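Local coordinates for protein lipase (Rhizopus chinensis, PDB 6A0W) that probably hydrolyses the ester bonds of triacylglycerols to release fatty acids, as a class 3 lipase of the alpha/beta-hydrolase superfamily, at residues Ala213-Val216 / Asp217-Ile221; Lys190-Ser193 / Pro194-Ser198; Ser141-Asn144 / Gln145-Asp149; Gln177-Leu180 / Ala181-Leu185. All blocks are in the same frame, centred on the assembly; numbering follows the deposited sequence.

Contact 1: residues Ala213-Val216 / Asp217-Ile221; sequences AYYV and DSTGI. With SO4 (sulfate ion), chain D.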
loop_
_atom_site.group_PDB
_atom_site.type_symbol
_atom_site.label_atom_id
_atom_site.label_comp_id
_atom_site.label_asym_id
_atom_site.label_seq_id
_atom_site.Cartn_x
_atom_site.Cartn_y
_atom_site.Cartn_z
ATOM N N ALA A 213 -2.561 12.665 -8.187
ATOM C CA ALA A 213 -2.375 11.451 -8.980
ATOM C C ALA A 213 -1.509 11.722 -10.218
ATOM O O ALA A 213 -0.548 10.987 -10.468
ATOM C CB ALA A 213 -3.736 10.882 -9.377
ATOM N N TYR A 214 -1.753 12.842 -10.898
ATOM C CA TYR A 214 -0.907 13.203 -12.036
ATOM C C TYR A 214 0.508 13.476 -11.603
ATOM O O TYR A 214 1.467 13.086 -12.285
ATOM C CB TYR A 214 -1.462 14.407 -12.804
ATOM C CG TYR A 214 -2.912 14.254 -13.208
ATOM C CD1 TYR A 214 -3.432 13.025 -13.573
ATOM C CD2 TYR A 214 -3.736 15.365 -13.295
ATOM C CE1 TYR A 214 -4.766 12.895 -13.975
ATOM C CE2 TYR A 214 -5.050 15.259 -13.701
ATOM C CZ TYR A 214 -5.569 14.015 -14.002
ATOM O OH TYR A 214 -6.890 13.915 -14.374
ATOM N N TYR A 215 0.654 14.129 -10.451
ATOM C CA TYR A 215 1.977 14.376 -9.913
ATOM C C TYR A 215 2.711 13.057 -9.637
ATOM O O TYR A 215 3.897 12.893 -9.924
ATOM C CB TYR A 215 1.900 15.236 -8.618
ATOM C CG TYR A 215 3.229 15.297 -7.890
ATOM C CD1 TYR A 215 4.304 15.978 -8.418
ATOM C CD2 TYR A 215 3.426 14.589 -6.722
ATOM C CE1 TYR A 215 5.558 15.940 -7.817
ATOM C CE2 TYR A 215 4.671 14.502 -6.146
ATOM C CZ TYR A 215 5.726 15.198 -6.662
ATOM O OH TYR A 215 6.945 15.144 -6.012
ATOM N N VAL A 216 2.043 12.149 -8.947
ATOM C CA VAL A 216 2.691 10.889 -8.599
ATOM C C VAL A 216 3.215 10.189 -9.869
ATOM O O VAL A 216 4.367 9.738 -9.937
ATOM C CB VAL A 216 1.694 9.970 -7.868
ATOM C CG1 VAL A 216 2.238 8.553 -7.826
ATOM C CG2 VAL A 216 1.460 10.478 -6.450
ATOM N N ASP A 217 2.363 10.144 -10.874
ATOM C CA ASP A 217 2.723 9.568 -12.191
ATOM C C ASP A 217 3.896 10.302 -12.855
ATOM O O ASP A 217 4.805 9.667 -13.368
ATOM C CB ASP A 217 1.487 9.593 -13.108
ATOM C CG ASP A 217 0.512 8.489 -12.806
ATOM O OD1 ASP A 217 0.881 7.556 -12.039
ATOM O OD2 ASP A 217 -0.630 8.545 -13.342
ATOM N N SER A 218 3.982 11.618 -12.651
ATOM C CA SER A 218 5.054 12.425 -13.242
ATOM C C SER A 218 6.383 12.149 -12.651
ATOM O O SER A 218 7.393 12.430 -13.278
ATOM C CB SER A 218 4.778 13.923 -13.096
ATOM O OG SER A 218 4.958 14.396 -11.777
ATOM N N THR A 219 6.424 11.606 -11.438
ATOM C CA THR A 219 7.722 11.375 -10.807
ATOM C C THR A 219 8.436 10.199 -11.432
ATOM O O THR A 219 9.647 9.978 -11.172
ATOM C CB THR A 219 7.616 11.083 -9.281
ATOM O OG1 THR A 219 6.923 9.843 -9.040
ATOM C CG2 THR A 219 6.872 12.208 -8.535
ATOM N N GLY A 220 7.672 9.298 -12.049
ATOM C CA GLY A 220 8.298 8.037 -12.551
ATOM C C GLY A 220 8.689 7.044 -11.465
ATOM O O GLY A 220 9.201 5.962 -11.774
ATOM N N ILE A 221 8.427 7.355 -10.191
ATOM C CA ILE A 221 8.626 6.338 -9.140
ATOM C C ILE A 221 7.581 5.213 -9.317
ATOM O O ILE A 221 6.377 5.478 -9.251
ATOM C CB ILE A 221 8.434 6.904 -7.714
ATOM C CG1 ILE A 221 9.449 8.033 -7.453
ATOM C CG2 ILE A 221 8.621 5.792 -6.652
ATOM C CD1 ILE A 221 10.911 7.643 -7.549
HETATM S S SO4 D . -8.270 17.325 -14.938
HETATM O O1 SO4 D . -8.259 16.954 -13.502
HETATM O O2 SO4 D . -9.657 17.386 -15.474
HETATM O O3 SO4 D . -7.634 18.658 -15.050
HETATM O O4 SO4 D . -7.487 16.397 -15.790
HETATM O O HOH W 1 4.936 7.105 -10.649
#
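T219 folds back on Y215 and V216 where helix 210-218 runs out, and its hydroxyl closes an ST turn ahead of strand 223-228 in a beta-alpha-beta unit. Traced outward, its CB stands 3.6 Å from V216 O and there divides. The OG1 branch, set between the backbone N and the carbonyl carbon (chi1 65°), gives its proton to V216 O at 2.7 Å, in the carbonyl plane. OG1 also accepts the N-H of I221 at 3.1 Å, which makes the turn; threonine suits this place because its hydroxyl donates back and accepts from ahead while its methyl CG2 reaches the Y215 ring. The backbone N of T219 also bonds V216 O, but from well above the carbonyl plane. The CG2 branch goes the other way, over one face of the Y215 ring toward its rim: a CH-pi contact 4.1 Å from the centroid, with the two side chains nearly at right angles. Beyond the ring, Y215 OH is bonded to Q187 of helix 173-188, and M183 and Y186 of that helix pack on both Y215 and T219. S218 reaches back as well, OG to Y215 O at 2.6 Å, so a small hydroxyl serves a carbonyl of the last helical turn. G220 then takes a positive phi of 72°, easy for a residue without a side chain, and swings the chain out of the helix. At the far end Y214 OH bonds a sulfate ion, also held by N210, while one water donates both to V216 O at 2.8 Å and to I221 O at 2.6 Å.

Contact 2: residues Lys190-Ser193 / Pro194-Ser198; sequences KRLS and PKNLS
N196 turns its side-chain amide back onto R191 and S193 and uses both ends of it. ND2 gives an almost straight bond to R191 O (3.0 Å, 173° at the hydrogen) that lies in the amide plane, while OD1 accepts the N-H of S193 at 2.8 Å, nearly along the C=O axis. The group imitates a backbone peptide by accepting from one residue and donating to another two positions earlier, which is why an asparagine suits this turn. Two grips also fix the rotation of the amide. CG sits between the backbone N and the carbonyl carbon (chi1 64°), which folds the short chain back over its own turn. The main chain closes the same loop: S193 O takes the N-H of N196 at 2.9 Å, from above the carbonyl plane, and a weak bond from L197 N. S193 OG accepts from K195 N at 3.2 Å, and the aliphatic chain of K195 runs alongside that hydroxyl, CE coming within 3.5 Å. P194 has no N-H to offer and fits the first bend after S193. Outward, L192 crosses the amide at about a right angle, with CD2 3.7 Å from N196 CG, and its CB meets L197 CD2 more loosely. R191 carries its charge away to a salt bridge with E189 and to bonds with T159 and Q155 O. The turn thus links helix 173-188 to strand 197-202: L192 and L197 both pack on L185 of that helix and on V166 of the adjacent parallel strand 165-171, and L192 also touches L158 of helix 137-160.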
loop_
_atom_site.group_PDB
_atom_site.type_symbol
_atom_site.label_atom_id
_atom_site.label_comp_id
_atom_site.label_asym_id
_atom_site.label_seq_id
_atom_site.Cartn_x
_atom_site.Cartn_y
_atom_site.Cartn_z
ATOM N N LYS A 190 17.798 13.166 -2.474
ATOM C CA LYS A 190 18.151 13.314 -3.881
ATOM C C LYS A 190 18.913 12.088 -4.366
ATOM O O LYS A 190 19.062 11.905 -5.549
ATOM C CB LYS A 190 18.982 14.582 -4.108
ATOM C CG LYS A 190 20.235 14.619 -3.234
ATOM C CD LYS A 190 21.496 15.066 -3.964
ATOM C CE LYS A 190 22.741 14.600 -3.223
ATOM N NZ LYS A 190 23.001 15.458 -2.034
ATOM N N ARG A 191 19.465 11.270 -3.477
ATOM C CA ARG A 191 20.066 10.036 -3.919
ATOM C C ARG A 191 19.070 8.978 -4.443
ATOM O O ARG A 191 19.486 7.956 -4.989
ATOM C CB ARG A 191 20.900 9.464 -2.800
ATOM C CG ARG A 191 22.054 10.405 -2.418
ATOM C CD ARG A 191 22.724 9.900 -1.154
ATOM N NE ARG A 191 21.824 9.972 -0.001
ATOM C CZ ARG A 191 22.153 9.612 1.233
ATOM N NH1 ARG A 191 23.343 9.073 1.475
ATOM N NH2 ARG A 191 21.240 9.683 2.196
ATOM N N LEU A 192 17.772 9.225 -4.277
ATOM C CA LEU A 192 16.752 8.272 -4.703
ATOM C C LEU A 192 16.082 8.799 -5.945
ATOM O O LEU A 192 15.832 10.005 -6.019
ATOM C CB LEU A 192 15.713 8.030 -3.610
ATOM C CG LEU A 192 16.257 7.236 -2.436
ATOM C CD1 LEU A 192 15.266 7.297 -1.281
ATOM C CD2 LEU A 192 16.668 5.814 -2.774
ATOM N N SER A 193 15.682 7.873 -6.824
ATOM C CA SER A 193 15.015 8.178 -8.104
ATOM C C SER A 193 14.264 6.921 -8.562
ATOM O O SER A 193 14.383 5.885 -7.896
ATOM C CB SER A 193 16.066 8.521 -9.172
ATOM O OG SER A 193 16.841 7.379 -9.496
ATOM N N PRO A 194 13.717 6.929 -9.798
ATOM C CA PRO A 194 13.035 5.749 -10.308
ATOM C C PRO A 194 13.938 4.566 -10.481
ATOM O O PRO A 194 13.454 3.430 -10.349
ATOM C CB PRO A 194 12.494 6.195 -11.657
ATOM C CG PRO A 194 12.218 7.646 -11.440
ATOM C CD PRO A 194 13.367 8.111 -10.597
ATOM N N LYS A 195 15.246 4.797 -10.466
ATOM C CA LYS A 195 16.182 3.671 -10.566
ATOM C C LYS A 195 16.271 2.874 -9.302
ATOM O O LYS A 195 16.678 1.717 -9.363
ATOM C CB LYS A 195 17.589 4.130 -10.932
ATOM C CG LYS A 195 17.676 4.948 -12.226
ATOM C CD LYS A 195 18.862 5.910 -12.206
ATOM C CE LYS A 195 18.455 7.317 -12.630
ATOM N NZ LYS A 195 19.400 7.743 -13.691
ATOM N N ASN A 196 16.065 3.508 -8.141
ATOM C CA ASN A 196 16.383 2.819 -6.892
ATOM C C ASN A 196 15.335 2.983 -5.803
ATOM O O ASN A 196 15.564 2.555 -4.674
ATOM C CB ASN A 196 17.786 3.165 -6.368
ATOM C CG ASN A 196 17.933 4.632 -5.994
ATOM O OD1 ASN A 196 17.080 5.459 -6.334
ATOM N ND2 ASN A 196 19.099 4.983 -5.424
ATOM N N LEU A 197 14.160 3.499 -6.173
ATOM C CA LEU A 197 13.062 3.641 -5.247
ATOM C C LEU A 197 11.786 3.132 -5.908
ATOM O O LEU A 197 11.474 3.515 -7.035
ATOM C CB LEU A 197 12.870 5.109 -4.869
ATOM C CG LEU A 197 11.659 5.493 -4.048
ATOM C CD1 LEU A 197 11.753 4.827 -2.678
ATOM C CD2 LEU A 197 11.585 6.996 -3.879
ATOM N N SER A 198 10.969 2.445 -5.117
ATOM C CA SER A 198 9.758 1.790 -5.619
ATOM C C SER A 198 8.760 1.721 -4.461
ATOM O O SER A 198 9.161 1.549 -3.318
ATOM C CB SER A 198 10.123 0.328 -6.066
ATOM O OG SER A 198 10.305 0.343 -7.449
#

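Contact 3: residues Ser141-Asn144 / Gln145-Asp149; sequences SSYN and QVVKD
S141, S142 and Y143 offer their carbonyls to the N-H groups of Q145, V146 and V147 four residues on, regular alpha-helical bonds of 3.2, 3.1 and 2.9 Å, before helix 137-160 kinks where the N atoms of K148 and D149 miss the usual partner; D149 N turns to V146 O instead. On the inner side, Y143 and V147 form an i to i+4 pair. The tyrosine CG lies anti to its own N (chi1 -177°), which lays the ring along the helix toward the next turn, and V147 CB comes over one ring face, 4.2 Å from the centroid, in a CH-pi contact. The valine branch CG2 reaches further, to 3.4 Å from Y143 OH, so a beta-branched residue follows the phenol from ring to hydroxyl. The hydroxyl is satisfied within this apolar setting: Y150 and D184 both hydrogen-bond to it. V146 adds CG2, 3.5 Å from Y143 O and loosely touching the Y143 ring at CD1. The outer side is polar. Q145 is bent at chi2 (-63°), and its NE2 donates to a water at 2.8 Å, which in turn donates to S141 O, a bridge that supplements the backbone bond between the same two residues. S141, small enough to return to the helix, bonds A137 O through OG. S142 is instead a buried serine, its OG bonded to G138 O and to T88. V146 meanwhile packs on F83 and T90 of strands 78-85 and 90-97. The pattern is that of an amphipathic helix covering a sheet, as in the alpha/beta-hydrolase fold.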
loop_
_atom_site.group_PDB
_atom_site.type_symbol
_atom_site.label_atom_id
_atom_site.label_comp_id
_atom_site.label_asym_id
_atom_site.label_seq_id
_atom_site.Cartn_x
_atom_site.Cartn_y
_atom_site.Cartn_z
ATOM N N SER A 141 -1.999 13.886 8.102
ATOM C CA SER A 141 -1.633 14.112 9.528
ATOM C C SER A 141 -0.843 12.973 10.126
ATOM O O SER A 141 0.178 13.196 10.776
ATOM C CB SER A 141 -2.860 14.327 10.422
ATOM O OG SER A 141 -4.039 14.057 9.706
ATOM N N SER A 142 -1.246 11.746 9.814
ATOM C CA SER A 142 -0.502 10.594 10.303
ATOM C C SER A 142 0.910 10.583 9.740
ATOM O O SER A 142 1.893 10.369 10.474
ATOM C CB SER A 142 -1.232 9.271 9.993
ATOM O OG SER A 142 -2.562 9.285 10.443
ATOM N N TYR A 143 1.020 10.891 8.447
ATOM C CA TYR A 143 2.319 10.933 7.827
ATOM C C TYR A 143 3.202 11.951 8.546
ATOM O O TYR A 143 4.391 11.683 8.807
ATOM C CB TYR A 143 2.244 11.241 6.305
ATOM C CG TYR A 143 3.616 11.208 5.670
ATOM C CD1 TYR A 143 4.322 10.022 5.616
ATOM C CD2 TYR A 143 4.272 12.378 5.330
ATOM C CE1 TYR A 143 5.627 9.967 5.212
ATOM C CE2 TYR A 143 5.592 12.353 4.899
ATOM C CZ TYR A 143 6.263 11.143 4.847
ATOM O OH TYR A 143 7.591 11.060 4.485
ATOM N N ASN A 144 2.662 13.143 8.777
ATOM C CA ASN A 144 3.479 14.212 9.378
ATOM C C ASN A 144 3.937 13.890 10.812
ATOM O O ASN A 144 4.993 14.362 11.232
ATOM C CB ASN A 144 2.745 15.556 9.298
ATOM C CG ASN A 144 2.832 16.178 7.911
ATOM O OD1 ASN A 144 3.866 16.170 7.322
ATOM N ND2 ASN A 144 1.724 16.657 7.379
ATOM N N GLN A 145 3.266 12.959 11.488
ATOM C CA GLN A 145 3.788 12.403 12.747
ATOM C C GLN A 145 4.935 11.438 12.536
ATOM O O GLN A 145 5.974 11.541 13.193
ATOM C CB GLN A 145 2.701 11.682 13.547
ATOM C CG GLN A 145 1.529 12.549 13.981
ATOM C CD GLN A 145 2.001 13.663 14.924
ATOM O OE1 GLN A 145 2.719 13.403 15.906
ATOM N NE2 GLN A 145 1.806 14.906 14.498
ATOM N N VAL A 146 4.803 10.519 11.589
ATOM C CA VAL A 146 5.802 9.445 11.508
ATOM C C VAL A 146 7.043 9.823 10.708
ATOM O O VAL A 146 8.117 9.186 10.883
ATOM C CB VAL A 146 5.205 8.106 11.001
ATOM C CG1 VAL A 146 4.126 7.634 11.971
ATOM C CG2 VAL A 146 4.647 8.266 9.600
ATOM N N VAL A 147 6.928 10.881 9.885
ATOM C CA VAL A 147 8.079 11.287 9.046
ATOM C C VAL A 147 9.331 11.593 9.886
ATOM O O VAL A 147 10.439 11.219 9.522
ATOM C CB VAL A 147 7.731 12.443 8.067
ATOM C CG1 VAL A 147 7.417 13.739 8.794
ATOM C CG2 VAL A 147 8.884 12.693 7.143
ATOM N N LYS A 148 9.135 12.109 11.096
ATOM C CA LYS A 148 10.256 12.458 11.973
ATOM C C LYS A 148 10.961 11.207 12.409
ATOM O O LYS A 148 12.152 11.231 12.691
ATOM C CB LYS A 148 9.725 13.143 13.240
ATOM C CG LYS A 148 8.979 14.427 12.928
ATOM C CD LYS A 148 8.061 14.843 14.063
ATOM C CE LYS A 148 7.680 16.310 13.936
ATOM N NZ LYS A 148 6.680 16.661 14.977
ATOM N N ASP A 149 10.207 10.121 12.565
ATOM C CA ASP A 149 10.786 8.879 13.059
ATOM C C ASP A 149 11.575 8.176 11.960
ATOM O O ASP A 149 12.564 7.507 12.241
ATOM C CB ASP A 149 9.665 7.945 13.563
ATOM C CG ASP A 149 8.804 8.588 14.620
ATOM O OD1 ASP A 149 9.411 9.328 15.419
ATOM O OD2 ASP A 149 7.564 8.350 14.653
HETATM O O HOH W 2 0.459 15.432 12.144
#

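Contact 4: residues Gln177-Leu180 / Ala181-Leu185; sequences QALL and AGMDL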
loop_
_atom_site.group_PDB
_atom_site.type_symbol
_atom_site.label_atom_id
_atom_site.label_comp_id
_atom_site.label_asym_id
_atom_site.label_seq_id
_atom_site.Cartn_x
_atom_site.Cartn_y
_atom_site.Cartn_z
ATOM N N GLN A 177 0.348 5.589 3.687
ATOM C CA GLN A 177 1.619 6.063 4.215
ATOM C C GLN A 177 2.787 5.736 3.294
ATOM O O GLN A 177 3.715 6.543 3.092
ATOM C CB GLN A 177 1.856 5.471 5.603
ATOM C CG GLN A 177 0.793 5.844 6.641
ATOM C CD GLN A 177 0.717 7.352 6.810
ATOM O OE1 GLN A 177 1.771 7.957 6.922
ATOM N NE2 GLN A 177 -0.455 7.957 6.571
ATOM N N ALA A 178 2.748 4.540 2.706
ATOM C CA ALA A 178 3.802 4.126 1.782
ATOM C C ALA A 178 3.949 5.111 0.615
ATOM O O ALA A 178 5.063 5.504 0.273
ATOM C CB ALA A 178 3.534 2.708 1.250
ATOM N N LEU A 179 2.824 5.475 0.007
ATOM C CA LEU A 179 2.829 6.331 -1.167
ATOM C C LEU A 179 3.318 7.746 -0.760
ATOM O O LEU A 179 4.197 8.317 -1.395
ATOM C CB LEU A 179 1.406 6.452 -1.694
ATOM C CG LEU A 179 1.232 7.414 -2.853
ATOM C CD1 LEU A 179 2.141 6.998 -4.000
ATOM C CD2 LEU A 179 -0.221 7.438 -3.311
ATOM N N LEU A 180 2.847 8.218 0.389
ATOM C CA LEU A 180 3.266 9.547 0.884
ATOM C C LEU A 180 4.741 9.556 1.251
ATOM O O LEU A 180 5.493 10.437 0.798
ATOM C CB LEU A 180 2.382 9.990 2.051
ATOM C CG LEU A 180 0.905 10.283 1.730
ATOM C CD1 LEU A 180 0.074 10.524 2.999
ATOM C CD2 LEU A 180 0.765 11.469 0.799
ATOM N N ALA A 181 5.207 8.449 1.806
ATOM C CA ALA A 181 6.613 8.337 2.087
ATOM C C ALA A 181 7.415 8.326 0.796
ATOM O O ALA A 181 8.525 8.880 0.732
ATOM C CB ALA A 181 6.918 7.082 2.896
ATOM N N GLY A 182 6.948 7.549 -0.178
ATOM C CA GLY A 182 7.699 7.443 -1.423
ATOM C C GLY A 182 7.823 8.806 -2.114
ATOM O O GLY A 182 8.874 9.146 -2.616
ATOM N N MET A 183 6.736 9.565 -2.160
ATOM C CA MET A 183 6.780 10.923 -2.711
ATOM C C MET A 183 7.700 11.912 -1.930
ATOM O O MET A 183 8.571 12.573 -2.537
ATOM C CB MET A 183 5.361 11.465 -2.818
ATOM C CG MET A 183 4.475 10.729 -3.815
ATOM S SD MET A 183 5.164 10.746 -5.475
ATOM C CE MET A 183 6.000 9.169 -5.480
ATOM N N ASP A 184 7.748 11.752 -0.612
ATOM C CA ASP A 184 8.642 12.578 0.245
ATOM C C ASP A 184 10.104 12.221 0.038
ATOM O O ASP A 184 10.984 13.083 -0.123
ATOM C CB ASP A 184 8.234 12.381 1.727
ATOM C CG ASP A 184 8.711 13.526 2.659
ATOM O OD1 ASP A 184 9.066 14.601 2.166
ATOM O OD2 ASP A 184 8.779 13.328 3.888
ATOM N N LEU A 185 10.401 10.934 0.032
ATOM C CA LEU A 185 11.730 10.496 -0.324
ATOM C C LEU A 185 12.161 11.033 -1.706
ATOM O O LEU A 185 13.300 11.502 -1.887
ATOM C CB LEU A 185 11.805 8.966 -0.291
ATOM C CG LEU A 185 11.713 8.408 1.129
ATOM C CD1 LEU A 185 11.329 6.930 1.155
ATOM C CD2 LEU A 185 13.043 8.652 1.850
#
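Q177 through L180 meet A181 through D184 by their flat peptide groups, not by rings: each carbonyl points at an N-H one turn later. The bond from A181 N to Q177 O is 2.7 Å long and that from G182 N to A178 O 2.8 Å, both with a somewhat tilted donor, whereas M183 N approaches L179 O on a nearly straight path (170° at the hydrogen). The flat side-chain ends look elsewhere: the Q177 amide bonds F139 O through NE2, and the buried D184 carboxylate has R188 on OD1 and Y143 on OD2, partners that probably help keep it ionised. Small residues suit the turn between: A181 CB rests 3.3 Å from Q177 O, and Y150 of helix 137-160 packs against this methyl, while G182 brings no side chain where L197 CD2 lies against its O. M183 CG lies 3.4 Å from L179 O and 4.4 Å from L179 CD1, after which the chain bends at chi2 (-58°) and again at chi3, carrying the sulfur toward helix 210-218. This is the crossover helix between parallel strands 165-171 and 197-202, probably following the GxSxG nucleophile elbow of the alpha/beta-hydrolase fold. Residues 177-185, all buried, have helix 137-160 along Q177, A181, D184 and L185, strand 197-202 under A178, L179 and M183 through I199, and helix 210-218 against L179 and M183 through V216.

In the fold
From the N terminus, contact 3 comes first, then contact 4, contact 2 and contact 1; each finishes before the next begins, so none nests or crosses. Contacts 3 and 4 lie wholly inside helices 137-160 and 173-188, with centres about 11 Å apart, and they meet side by side, Y143 CE1 against A181 CA. Contact 2 closes the loop from helix 173-188 into strand 197-202, where L197 leans on G182. Contact 1 ends helix 210-218 before strand 223-228; I221 touches S193 and P194, and V216 and T219 meet M183. Contacts 1, 2 and 4 therefore tie successive beta-alpha-beta units, while contact 3 stays about 10 Å from contact 2 at the nearest atoms.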